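PDB 7D39: Cd1 from Flavonifractor plautii, which probably acts as an FMN-dependent flavone ene-reductase, adding hydrogen across a carbon-carbon double bond to start flavone and flavonol breakdown in gut bacteria. Local coordinates for residues L160-M165 against S266-H271; D103-R108 against P164-I169. All blocks are in the same frame, centred on the assembly; numbering follows the deposited sequence.

Interaction 1. Residues L160-M165 against S266-H271; sequences LALTPM and SGKFIH
Lys268 reaches Leu162 through a chain that runs straight to CE and then bends at chi4 (-52°), which turns its ammonium onto the carbonyl where helix 153-162 runs out. Met165, a selenomethionine, keeps CG beside its backbone N (chi1 -73°) and slides past the lysine in the opposite direction, with CG 3.5 Å from Lys268 CE and SE 3.9 Å from the same carbon. The bond from Lys268 NZ to Leu162 O is 3.0 Å long and meets the carbonyl from above its plane at a C=O...N angle of 129°. Leu162 O also takes a weak bond from Met165 N, part of the Schellman motif in which Met165, with positive phi, ends the helix. A lysine suits this place: its methylenes pass the apolar methionine, while its charge probably favours the partly negative helix end. Leu162 CD2 lies 3.5 Å from Lys268 NZ and lends the ammonium an apolar flank; Thr163 O touches Lys268 CE (3.2 Å). A second bond from NZ goes to His262 O, and Asp110 adds a weak, long ion pair. Within this contact, Lys268 alone ties helix 265-285 to the turn between helix 153-162 and strand 167-174, with Arg111 of helix 111-124 touching Met165.

Interaction 2. Residues D103-R108 against P164-I169; sequences DRFGPR and PMWKVI
Phe105 and Trp166 form the aromatic part of the contact, an offset edge-to-face pair. The planes of the phenyl ring and of the six-membered ring of the indole stand at 86°, with centroids 5.6 Å apart, and it is the phenyl that offers its edge. Phe105 CE2 comes 3.6 Å from Trp166 CH2 and 3.7 Å from CZ3, so the touching carbons of the tryptophan are those at the outer end of its benzo ring. Such a pairing sets the slightly positive C-H rim of one ring against the electron-rich face of the other, a favourable use of two large flat side chains in a buried place.

The purely apolar part belongs to Pro164. Its CD lies 4.1 Å from Phe105 CD2, again near the plane of the phenyl ring, while its CG sits 3.6 Å above the centre of the indole. Trp166 carries CG beside its backbone N (chi1 -70°), which folds the indole back beneath the proline two residues earlier. The pyrrolidine and the phenyl edge thus sit side by side over one face of the indole, the proline over its centre and the phenyl toward the outer end of the benzo ring. With Phe105 cut back to an alanine, a gap would probably open beside Pro164 and the outer end of the indole would lose its edge-on partner.

Phe70 and Leu74 of helix 70-79 also touch Phe105, and Ile139 of strand 138-144 touches Trp166. Helix 96-109 is thereby packed against the turn that leads into strand 167-174, an edge strand of the parallel sheet. Helices laid against a five-stranded parallel sheet of order 2-1-3-4-5 are the hallmark of the flavodoxin-like fold, to which FMN reductases of this family belong.

Along the chain the segments come in the order 103-108, 160-165, 164-169 and 266-271, and the two contacts share Pro164 and Met165. Their centres are only about 8 Å apart. Residues 160-169 lie in the beta-alpha-beta unit of strand 138-144, helix 153-162 and strand 167-174, at the turn between the last two. A probable hydrogen bond from Trp166 N to Ala161 O (3.2 Å) joins the contacts, and Leu160 CD1 packs 3.6 Å from Phe105 CD2. One turn thus meets helix 96-109 in the flavodoxin-like core through interaction 2 and, through interaction 1, helix 265-285, which follows the antiparallel sheet.

Interaction 1. Residues L160-M165 against S266-H271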
# COMPACT_ATOMS: atom_id res chain seq x y z
N LEU A 160 -0.07 0.60 0.66
CA LEU A 160 -0.22 0.50 -0.78
C LEU A 160 -1.15 -0.65 -1.16
O LEU A 160 -2.03 -0.50 -2.01
CB LEU A 160 1.14 0.35 -1.45
CG LEU A 160 1.07 0.10 -2.96
CD1 LEU A 160 0.40 1.30 -3.63
CD2 LEU A 160 2.44 -0.13 -3.57
N ALA A 161 -0.98 -1.81 -0.51
CA ALA A 161 -1.83 -2.97 -0.78
C ALA A 161 -3.25 -2.76 -0.28
O ALA A 161 -4.20 -3.32 -0.86
CB ALA A 161 -1.25 -4.22 -0.12
N LEU A 162 -3.42 -1.96 0.78
CA LEU A 162 -4.72 -1.82 1.43
C LEU A 162 -5.77 -1.25 0.49
O LEU A 162 -6.94 -1.64 0.55
CB LEU A 162 -4.58 -0.94 2.67
CG LEU A 162 -5.85 -0.61 3.43
CD1 LEU A 162 -5.51 -0.37 4.89
CD2 LEU A 162 -6.51 0.62 2.84
N THR A 163 -5.39 -0.29 -0.34
CA THR A 163 -6.38 0.38 -1.18
C THR A 163 -7.10 -0.60 -2.09
O THR A 163 -8.33 -0.70 -2.03
CB THR A 163 -5.70 1.55 -1.90
OG1 THR A 163 -5.55 2.63 -0.98
CG2 THR A 163 -6.49 2.05 -3.12
N PRO A 164 -6.40 -1.37 -2.95
CA PRO A 164 -7.08 -2.39 -3.76
C PRO A 164 -7.28 -3.72 -3.06
O PRO A 164 -7.77 -4.66 -3.70
CB PRO A 164 -6.12 -2.56 -4.95
CG PRO A 164 -4.77 -2.30 -4.34
CD PRO A 164 -4.99 -1.19 -3.34
N MSE A 165 -6.91 -3.83 -1.79
CA MSE A 165 -7.02 -5.08 -1.05
C MSE A 165 -6.28 -6.24 -1.71
O MSE A 165 -6.74 -7.38 -1.69
CB MSE A 165 -8.48 -5.45 -0.84
CG MSE A 165 -9.17 -4.59 0.19
SE MSE A 165 -11.10 -4.94 0.28
CE MSE A 165 -11.06 -6.76 0.96
N SER A 266 -16.53 -4.23 3.58
CA SER A 266 -17.50 -3.59 4.46
C SER A 266 -16.98 -2.25 4.95
O SER A 266 -17.68 -1.22 4.86
CB SER A 266 -17.82 -4.53 5.62
OG SER A 266 -18.81 -3.99 6.48
N GLY A 267 -15.75 -2.22 5.45
CA GLY A 267 -15.19 -0.98 5.95
C GLY A 267 -15.02 0.06 4.87
O GLY A 267 -15.20 1.26 5.13
N LYS A 268 -14.68 -0.36 3.65
CA LYS A 268 -14.51 0.58 2.56
C LYS A 268 -15.84 1.18 2.12
O LYS A 268 -15.92 2.36 1.79
CB LYS A 268 -13.81 -0.11 1.38
CG LYS A 268 -12.31 -0.32 1.57
CD LYS A 268 -11.66 -0.88 0.29
CE LYS A 268 -10.17 -1.21 0.54
NZ LYS A 268 -9.47 -0.05 1.14
N PHE A 269 -16.90 0.37 2.10
CA PHE A 269 -18.22 0.87 1.75
C PHE A 269 -18.67 1.94 2.74
O PHE A 269 -19.15 3.01 2.34
CB PHE A 269 -19.23 -0.28 1.70
CG PHE A 269 -19.02 -1.21 0.54
CD1 PHE A 269 -18.45 -0.75 -0.64
CD2 PHE A 269 -19.39 -2.55 0.61
CE1 PHE A 269 -18.24 -1.59 -1.71
CE2 PHE A 269 -19.19 -3.40 -0.47
CZ PHE A 269 -18.61 -2.93 -1.63
N ILE A 270 -18.48 1.69 4.03
CA ILE A 270 -18.81 2.69 5.04
C ILE A 270 -17.99 3.94 4.82
O ILE A 270 -18.51 5.06 4.81
CB ILE A 270 -18.59 2.12 6.45
CG1 ILE A 270 -19.54 0.95 6.72
CG2 ILE A 270 -18.78 3.22 7.48
CD1 ILE A 270 -19.16 0.15 7.92
N HIS A 271 -16.68 3.77 4.69
CA HIS A 271 -15.80 4.92 4.53
C HIS A 271 -16.21 5.74 3.32
O HIS A 271 -16.31 6.96 3.39
CB HIS A 271 -14.35 4.43 4.40
CG HIS A 271 -13.35 5.52 4.31
ND1 HIS A 271 -12.42 5.59 3.28
CD2 HIS A 271 -13.09 6.57 5.12
CE1 HIS A 271 -11.65 6.65 3.47
NE2 HIS A 271 -12.03 7.26 4.57

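Interaction 2. Residues D103-R108 against P164-I169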
# COMPACT_ATOMS: atom_id res chain seq x y z
N ASP A 103 -0.55 7.54 -2.69
CA ASP A 103 -1.54 8.60 -2.87
C ASP A 103 -2.29 8.41 -4.17
O ASP A 103 -3.51 8.61 -4.22
CB ASP A 103 -0.88 9.99 -2.89
CG ASP A 103 -0.11 10.31 -1.61
OD1 ASP A 103 -0.34 9.66 -0.57
OD2 ASP A 103 0.72 11.25 -1.67
N ARG A 104 -1.59 8.03 -5.23
CA ARG A 104 -2.21 8.03 -6.54
C ARG A 104 -2.94 6.74 -6.85
O ARG A 104 -3.66 6.69 -7.85
CB ARG A 104 -1.15 8.35 -7.59
CG ARG A 104 -0.81 9.82 -7.47
CD ARG A 104 0.06 10.33 -8.53
NE ARG A 104 -0.55 10.30 -9.85
CZ ARG A 104 0.17 10.55 -10.94
NH1 ARG A 104 1.45 10.83 -10.81
NH2 ARG A 104 -0.39 10.51 -12.14
N PHE A 105 -2.79 5.71 -6.02
CA PHE A 105 -3.66 4.54 -6.13
C PHE A 105 -5.09 4.89 -5.75
O PHE A 105 -6.03 4.28 -6.27
CB PHE A 105 -3.15 3.40 -5.24
CG PHE A 105 -2.35 2.36 -5.97
CD1 PHE A 105 -1.39 2.72 -6.91
CD2 PHE A 105 -2.54 1.01 -5.71
CE1 PHE A 105 -0.65 1.74 -7.59
CE2 PHE A 105 -1.81 0.03 -6.38
CZ PHE A 105 -0.85 0.40 -7.31
N GLY A 106 -5.27 5.86 -4.85
CA GLY A 106 -6.54 6.17 -4.25
C GLY A 106 -7.71 6.24 -5.21
O GLY A 106 -8.68 5.49 -5.11
N PRO A 107 -7.64 7.18 -6.16
CA PRO A 107 -8.77 7.41 -7.07
C PRO A 107 -8.91 6.40 -8.20
O PRO A 107 -9.85 6.51 -8.98
CB PRO A 107 -8.46 8.81 -7.63
CG PRO A 107 -7.57 9.45 -6.60
CD PRO A 107 -6.70 8.31 -6.16
N ARG A 108 -8.03 5.43 -8.32
CA ARG A 108 -8.12 4.48 -9.42
C ARG A 108 -8.23 3.03 -8.98
O ARG A 108 -8.71 2.20 -9.76
CB ARG A 108 -6.89 4.63 -10.35
CG ARG A 108 -7.03 5.64 -11.50
CD ARG A 108 -5.66 5.86 -12.15
NE ARG A 108 -5.68 5.77 -13.61
CZ ARG A 108 -5.89 4.65 -14.30
NH1 ARG A 108 -6.10 3.50 -13.68
NH2 ARG A 108 -5.90 4.68 -15.62
N PRO A 164 -6.40 -1.37 -2.95
CA PRO A 164 -7.08 -2.39 -3.76
C PRO A 164 -7.28 -3.72 -3.06
O PRO A 164 -7.77 -4.66 -3.70
CB PRO A 164 -6.12 -2.56 -4.95
CG PRO A 164 -4.77 -2.30 -4.34
CD PRO A 164 -4.99 -1.19 -3.34
N MSE A 165 -6.91 -3.83 -1.79
CA MSE A 165 -7.02 -5.08 -1.05
C MSE A 165 -6.28 -6.24 -1.71
O MSE A 165 -6.74 -7.38 -1.69
CB MSE A 165 -8.48 -5.45 -0.84
CG MSE A 165 -9.17 -4.59 0.19
SE MSE A 165 -11.10 -4.94 0.28
CE MSE A 165 -11.06 -6.76 0.96
N TRP A 166 -5.13 -5.96 -2.31
CA TRP A 166 -4.26 -7.03 -2.77
C TRP A 166 -3.77 -7.86 -1.59
O TRP A 166 -3.56 -7.35 -0.49
CB TRP A 166 -3.07 -6.45 -3.53
CG TRP A 166 -3.44 -5.88 -4.84
CD1 TRP A 166 -4.59 -6.09 -5.52
CD2 TRP A 166 -2.66 -5.00 -5.64
NE1 TRP A 166 -4.58 -5.41 -6.70
CE2 TRP A 166 -3.40 -4.72 -6.80
CE3 TRP A 166 -1.39 -4.42 -5.49
CZ2 TRP A 166 -2.92 -3.89 -7.80
CZ3 TRP A 166 -0.92 -3.60 -6.49
CH2 TRP A 166 -1.69 -3.33 -7.64
N LYS A 167 -3.57 -9.15 -1.83
CA LYS A 167 -3.19 -10.05 -0.74
C LYS A 167 -1.67 -10.01 -0.55
O LYS A 167 -0.91 -10.40 -1.44
CB LYS A 167 -3.68 -11.46 -1.03
CG LYS A 167 -3.18 -12.50 -0.03
CD LYS A 167 -3.67 -13.89 -0.38
CE LYS A 167 -5.13 -14.10 0.01
NZ LYS A 167 -5.89 -14.82 -1.06
N VAL A 168 -1.24 -9.53 0.62
CA VAL A 168 0.18 -9.46 0.94
C VAL A 168 0.71 -10.85 1.26
O VAL A 168 0.13 -11.58 2.07
CB VAL A 168 0.40 -8.50 2.12
CG1 VAL A 168 1.89 -8.39 2.49
CG2 VAL A 168 -0.13 -7.12 1.79
N ILE A 169 1.83 -11.22 0.65
CA ILE A 169 2.41 -12.52 0.97
C ILE A 169 3.57 -12.37 1.94
O ILE A 169 3.58 -12.97 3.02
CB ILE A 169 2.81 -13.29 -0.30
CG1 ILE A 169 1.62 -13.36 -1.26
CG2 ILE A 169 3.33 -14.69 0.05
CD1 ILE A 169 0.43 -14.17 -0.74